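Local coordinates for endo-1,4-beta-xylanase (Uncultured bacterium, PDB 7AX7), which removes acetyl groups from acetylated xylan with the help of a bound cobalt ion, as the CE4 esterase domain of a multidomain xylanase, at residues L5-F10 against G147-L152; K31-L36 against V180-L185. All blocks are in the same frame, centred on the assembly; numbering follows the deposited sequence.

Contact 1: L5-F10 against G147-L152; sequences LIALTF and GQIILL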
# COMPACT_ATOMS: atom_id res chain seq x y z
N LEU A 5 -15.03 -6.98 1.16
CA LEU A 5 -13.73 -6.73 0.55
C LEU A 5 -12.77 -6.10 1.55
O LEU A 5 -13.15 -5.21 2.32
CB LEU A 5 -13.87 -5.81 -0.67
CG LEU A 5 -14.82 -6.28 -1.77
CD1 LEU A 5 -14.74 -5.34 -2.97
CD2 LEU A 5 -14.54 -7.74 -2.17
N ILE A 6 -11.52 -6.57 1.53
CA ILE A 6 -10.43 -5.99 2.31
C ILE A 6 -9.24 -5.75 1.39
O ILE A 6 -8.92 -6.59 0.54
CB ILE A 6 -10.01 -6.88 3.50
CG1 ILE A 6 -11.12 -6.96 4.54
CG2 ILE A 6 -8.81 -6.27 4.21
CD1 ILE A 6 -11.19 -5.72 5.42
N ALA A 7 -8.59 -4.61 1.56
CA ALA A 7 -7.43 -4.25 0.75
C ALA A 7 -6.24 -4.18 1.69
O ALA A 7 -6.04 -3.16 2.38
CB ALA A 7 -7.66 -2.93 0.02
N LEU A 8 -5.46 -5.27 1.75
CA LEU A 8 -4.20 -5.27 2.47
C LEU A 8 -3.16 -4.49 1.66
O LEU A 8 -3.01 -4.71 0.46
CB LEU A 8 -3.71 -6.70 2.70
CG LEU A 8 -4.34 -7.53 3.81
CD1 LEU A 8 -3.71 -8.93 3.83
CD2 LEU A 8 -4.18 -6.86 5.17
N THR A 9 -2.46 -3.57 2.32
CA THR A 9 -1.53 -2.69 1.61
C THR A 9 -0.24 -2.54 2.41
O THR A 9 -0.24 -2.58 3.64
CB THR A 9 -2.15 -1.29 1.32
OG1 THR A 9 -2.29 -0.55 2.54
CG2 THR A 9 -3.51 -1.43 0.66
N PHE A 10 0.86 -2.33 1.69
CA PHE A 10 2.19 -2.32 2.28
C PHE A 10 2.96 -1.10 1.80
O PHE A 10 3.06 -0.86 0.59
CB PHE A 10 2.95 -3.61 1.91
CG PHE A 10 2.35 -4.86 2.50
CD1 PHE A 10 2.75 -5.31 3.76
CD2 PHE A 10 1.41 -5.59 1.79
CE1 PHE A 10 2.21 -6.46 4.30
CE2 PHE A 10 0.86 -6.76 2.34
CZ PHE A 10 1.26 -7.19 3.59
N GLY A 147 -14.92 -3.14 2.66
CA GLY A 147 -14.42 -1.99 1.93
C GLY A 147 -13.20 -1.30 2.50
O GLY A 147 -12.75 -0.31 1.93
N GLN A 148 -12.64 -1.82 3.60
CA GLN A 148 -11.58 -1.11 4.33
C GLN A 148 -10.21 -1.38 3.73
O GLN A 148 -9.89 -2.49 3.30
CB GLN A 148 -11.58 -1.53 5.80
CG GLN A 148 -10.77 -0.61 6.71
CD GLN A 148 -11.41 0.77 6.86
OE1 GLN A 148 -12.61 0.95 6.64
NE2 GLN A 148 -10.59 1.76 7.22
N ILE A 149 -9.38 -0.34 3.74
CA ILE A 149 -7.97 -0.43 3.36
C ILE A 149 -7.17 -0.50 4.65
O ILE A 149 -7.40 0.28 5.58
CB ILE A 149 -7.55 0.79 2.51
CG1 ILE A 149 -8.36 0.84 1.21
CG2 ILE A 149 -6.04 0.78 2.24
CD1 ILE A 149 -8.34 2.22 0.52
N ILE A 150 -6.22 -1.43 4.71
CA ILE A 150 -5.40 -1.64 5.90
C ILE A 150 -3.94 -1.38 5.54
O ILE A 150 -3.43 -1.89 4.53
CB ILE A 150 -5.60 -3.05 6.49
CG1 ILE A 150 -7.05 -3.20 6.96
CG2 ILE A 150 -4.64 -3.30 7.66
CD1 ILE A 150 -7.41 -4.62 7.39
N LEU A 151 -3.27 -0.57 6.36
CA LEU A 151 -1.92 -0.09 6.09
C LEU A 151 -0.92 -0.88 6.93
O LEU A 151 -0.97 -0.84 8.17
CB LEU A 151 -1.81 1.40 6.38
CG LEU A 151 -0.54 2.15 5.96
CD1 LEU A 151 -0.81 3.64 5.84
CD2 LEU A 151 0.61 1.88 6.93
N LEU A 152 -0.03 -1.61 6.25
CA LEU A 152 1.11 -2.30 6.86
C LEU A 152 2.40 -1.76 6.22
O LEU A 152 2.35 -0.95 5.29
CB LEU A 152 0.97 -3.82 6.68
CG LEU A 152 -0.32 -4.47 7.21
CD1 LEU A 152 -1.44 -4.40 6.18
CD2 LEU A 152 -0.08 -5.92 7.60
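Thr9 grips Ile150 twice: its backbone N and its side-chain OG1 both donate to Ile150 O. The hydroxyl bond is the shorter, Thr9 OG1 to Ile150 O being 2.7 Å, and it comes from above the carbonyl plane, 43° out of it, while Thr9 N lies nearly in line with the C=O, though its N-H is bent away from that line (131°). A chi1 of 70°, which sets OG1 between the backbone N and the carbonyl carbon, turns the hydroxyl onto that oxygen and leaves the methyl CG2 to meet Ile149 CG2 at 3.7 Å. The next bond along is Leu152 N to Thr9 O (2.8 Å). Toward the start of both strands, Ile150 N gives to Ala7 O, Ala7 N to Gln148 O, and Gly147 N to Leu5 O at 2.7 Å.

Ile6, Leu8, Phe10, Ile150 and Leu152 share one face of the sheet. Here Ile6 CG2 lies 3.8 Å from Ile150 CD1, and Leu8 CD2 is as close to Leu152 CD1. Phe10 and Leu152 run side by side, the ring carbon CD1 of Phe10 coming to 3.7 Å from Leu152 CB. Helix 159-174 covers this face through Ile169, Leu165 and Thr161. On the face of Ala7, Thr9 and Ile149, helix 182-189 brings up Val182 and Leu185, and Arg100 hydrogen-bonds to Thr9 OG1, giving the hydroxyl a second partner.

Leu151, on the same face as Thr9, has its side chain about 7 Å from the cobalt ion. In-register parallel pairing of strands 4-11 and 148-153, with strand 4-11 leading on to the cobalt ligand Asp12, belongs to the distorted barrel of the NodB-type polysaccharide deacetylases.

Contact 2: K31-L36 against V180-L185; sequences KATFFL and VTVSEL
Lys31 NZ and Glu184 OE2 make a salt bridge of 2.6 Å, the ammonium taking the syn lone pair of the carboxylate oxygen. The lysine chain bends at chi3 (-67°) and crosses the glutamate at about a right angle. The other oxygen, Glu184 OE1, accepts from Thr181 N, and Thr181 OG1 in turn accepts from Glu184 N at 3.0 Å. This reciprocal pair is a capping box with Thr181 as N-cap, and it holds the carboxylate where the lysine meets it.

A second polar link is Val182 N to Thr33 OG1, 3.0 Å long and fairly straight at 156°. Two waters lie beside it: one bridges the carbonyl oxygens Lys31 O and Val180 O, the other joins Thr33 OG1 to Val180 O.

Apolar packing is slighter. Val182 CG2 sits 3.8 Å from Thr33 CB and meets the edge of the Phe35 ring, 4.4 Å from CZ, while Thr181 CG2 lies against Lys31 CB.

Strand 33-36 runs between strands 4-11 and 58-61, with Phe34 packed on helix 16-28. On the other side of the strand, the first turn of helix 182-189 packs against Thr33 and Phe35, and Ser183 OG bonds to Glu58 of strand 58-61.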
# COMPACT_ATOMS: atom_id res chain seq x y z
N LYS A 31 -3.82 -11.36 -2.99
CA LYS A 31 -3.17 -10.21 -3.61
C LYS A 31 -3.16 -9.03 -2.64
O LYS A 31 -4.00 -8.94 -1.74
CB LYS A 31 -3.88 -9.82 -4.91
CG LYS A 31 -3.67 -10.84 -6.03
CD LYS A 31 -4.53 -10.53 -7.25
CE LYS A 31 -6.01 -10.70 -6.96
NZ LYS A 31 -6.80 -10.41 -8.19
N ALA A 32 -2.19 -8.14 -2.81
CA ALA A 32 -2.05 -6.95 -1.98
C ALA A 32 -1.60 -5.80 -2.87
O ALA A 32 -1.33 -5.97 -4.06
CB ALA A 32 -1.07 -7.17 -0.83
N THR A 33 -1.52 -4.61 -2.27
CA THR A 33 -1.06 -3.41 -2.95
C THR A 33 0.18 -2.89 -2.24
O THR A 33 0.19 -2.78 -1.01
CB THR A 33 -2.16 -2.33 -2.96
OG1 THR A 33 -3.36 -2.88 -3.49
CG2 THR A 33 -1.75 -1.10 -3.80
N PHE A 34 1.23 -2.58 -3.01
CA PHE A 34 2.50 -2.12 -2.47
C PHE A 34 2.74 -0.69 -2.95
O PHE A 34 2.94 -0.45 -4.15
CB PHE A 34 3.65 -3.04 -2.90
CG PHE A 34 3.55 -4.42 -2.32
CD1 PHE A 34 2.81 -5.41 -2.97
CD2 PHE A 34 4.18 -4.73 -1.13
CE1 PHE A 34 2.71 -6.69 -2.43
CE2 PHE A 34 4.09 -6.00 -0.58
CZ PHE A 34 3.35 -6.98 -1.23
N PHE A 35 2.72 0.24 -2.00
CA PHE A 35 3.04 1.64 -2.25
C PHE A 35 4.55 1.79 -2.14
O PHE A 35 5.12 1.73 -1.04
CB PHE A 35 2.29 2.54 -1.28
CG PHE A 35 0.80 2.57 -1.51
CD1 PHE A 35 -0.01 1.54 -1.08
CD2 PHE A 35 0.21 3.65 -2.18
CE1 PHE A 35 -1.39 1.56 -1.30
CE2 PHE A 35 -1.17 3.68 -2.41
CZ PHE A 35 -1.97 2.63 -1.97
N LEU A 36 5.21 1.97 -3.28
CA LEU A 36 6.65 1.89 -3.34
C LEU A 36 7.28 3.27 -3.19
O LEU A 36 6.74 4.28 -3.65
CB LEU A 36 7.11 1.26 -4.65
CG LEU A 36 6.49 -0.08 -5.09
CD1 LEU A 36 7.09 -0.50 -6.43
CD2 LEU A 36 6.70 -1.15 -4.04
N VAL A 180 -8.50 -7.96 -2.00
CA VAL A 180 -8.45 -7.29 -3.29
C VAL A 180 -7.34 -6.25 -3.27
O VAL A 180 -6.91 -5.79 -2.21
CB VAL A 180 -9.80 -6.61 -3.64
CG1 VAL A 180 -10.91 -7.67 -3.80
CG2 VAL A 180 -10.18 -5.58 -2.58
N THR A 181 -6.87 -5.89 -4.47
CA THR A 181 -6.02 -4.72 -4.60
C THR A 181 -6.86 -3.46 -4.44
O THR A 181 -8.10 -3.51 -4.45
CB THR A 181 -5.31 -4.69 -5.96
OG1 THR A 181 -6.27 -4.47 -7.00
CG2 THR A 181 -4.56 -6.02 -6.22
N VAL A 182 -6.19 -2.32 -4.27
CA VAL A 182 -6.91 -1.05 -4.16
C VAL A 182 -7.69 -0.76 -5.45
O VAL A 182 -8.86 -0.37 -5.40
CB VAL A 182 -5.94 0.08 -3.79
CG1 VAL A 182 -6.67 1.42 -3.70
CG2 VAL A 182 -5.25 -0.23 -2.46
N SER A 183 -7.06 -0.98 -6.62
CA SER A 183 -7.80 -0.85 -7.87
C SER A 183 -9.01 -1.77 -7.89
O SER A 183 -10.12 -1.34 -8.23
CB SER A 183 -6.89 -1.15 -9.07
OG SER A 183 -6.07 -0.04 -9.41
N GLU A 184 -8.83 -3.04 -7.53
CA GLU A 184 -9.96 -3.97 -7.51
C GLU A 184 -11.01 -3.54 -6.51
O GLU A 184 -12.21 -3.69 -6.75
CB GLU A 184 -9.47 -5.38 -7.21
CG GLU A 184 -8.75 -6.04 -8.36
CD GLU A 184 -8.02 -7.30 -7.93
OE1 GLU A 184 -7.91 -7.53 -6.70
OE2 GLU A 184 -7.56 -8.05 -8.81
N LEU A 185 -10.59 -2.98 -5.37
CA LEU A 185 -11.55 -2.52 -4.37
C LEU A 185 -12.52 -1.50 -4.96
O LEU A 185 -13.75 -1.64 -4.83
CB LEU A 185 -10.81 -1.92 -3.17
CG LEU A 185 -11.68 -1.18 -2.15
CD1 LEU A 185 -12.72 -2.11 -1.51
CD2 LEU A 185 -10.80 -0.51 -1.11
O HOH W 1 -5.57 -7.40 -0.38
O HOH W 2 -4.65 -4.28 -1.56

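Both contacts reach the same sheet: contact 1 pairs strand 4-11 with strand 148-153, and strand 33-36 of contact 2 is the neighbour of strand 4-11. Phe10 lies at the seam, its N and O probably hydrogen-bonded to Thr33 O and Phe35 N, and its ring meets that of Phe34. Contact 1 is wholly buried, held by backbone pairing and aliphatic packing. Contact 2 is mostly buried too, but Lys31 and Glu184 are partly exposed, and there charge, a helix cap and waters replace regular pairing. Val182 joins the two, touching Thr9 as well as Thr33. Arg100 also spans them, through a cation-pi contact with Phe35.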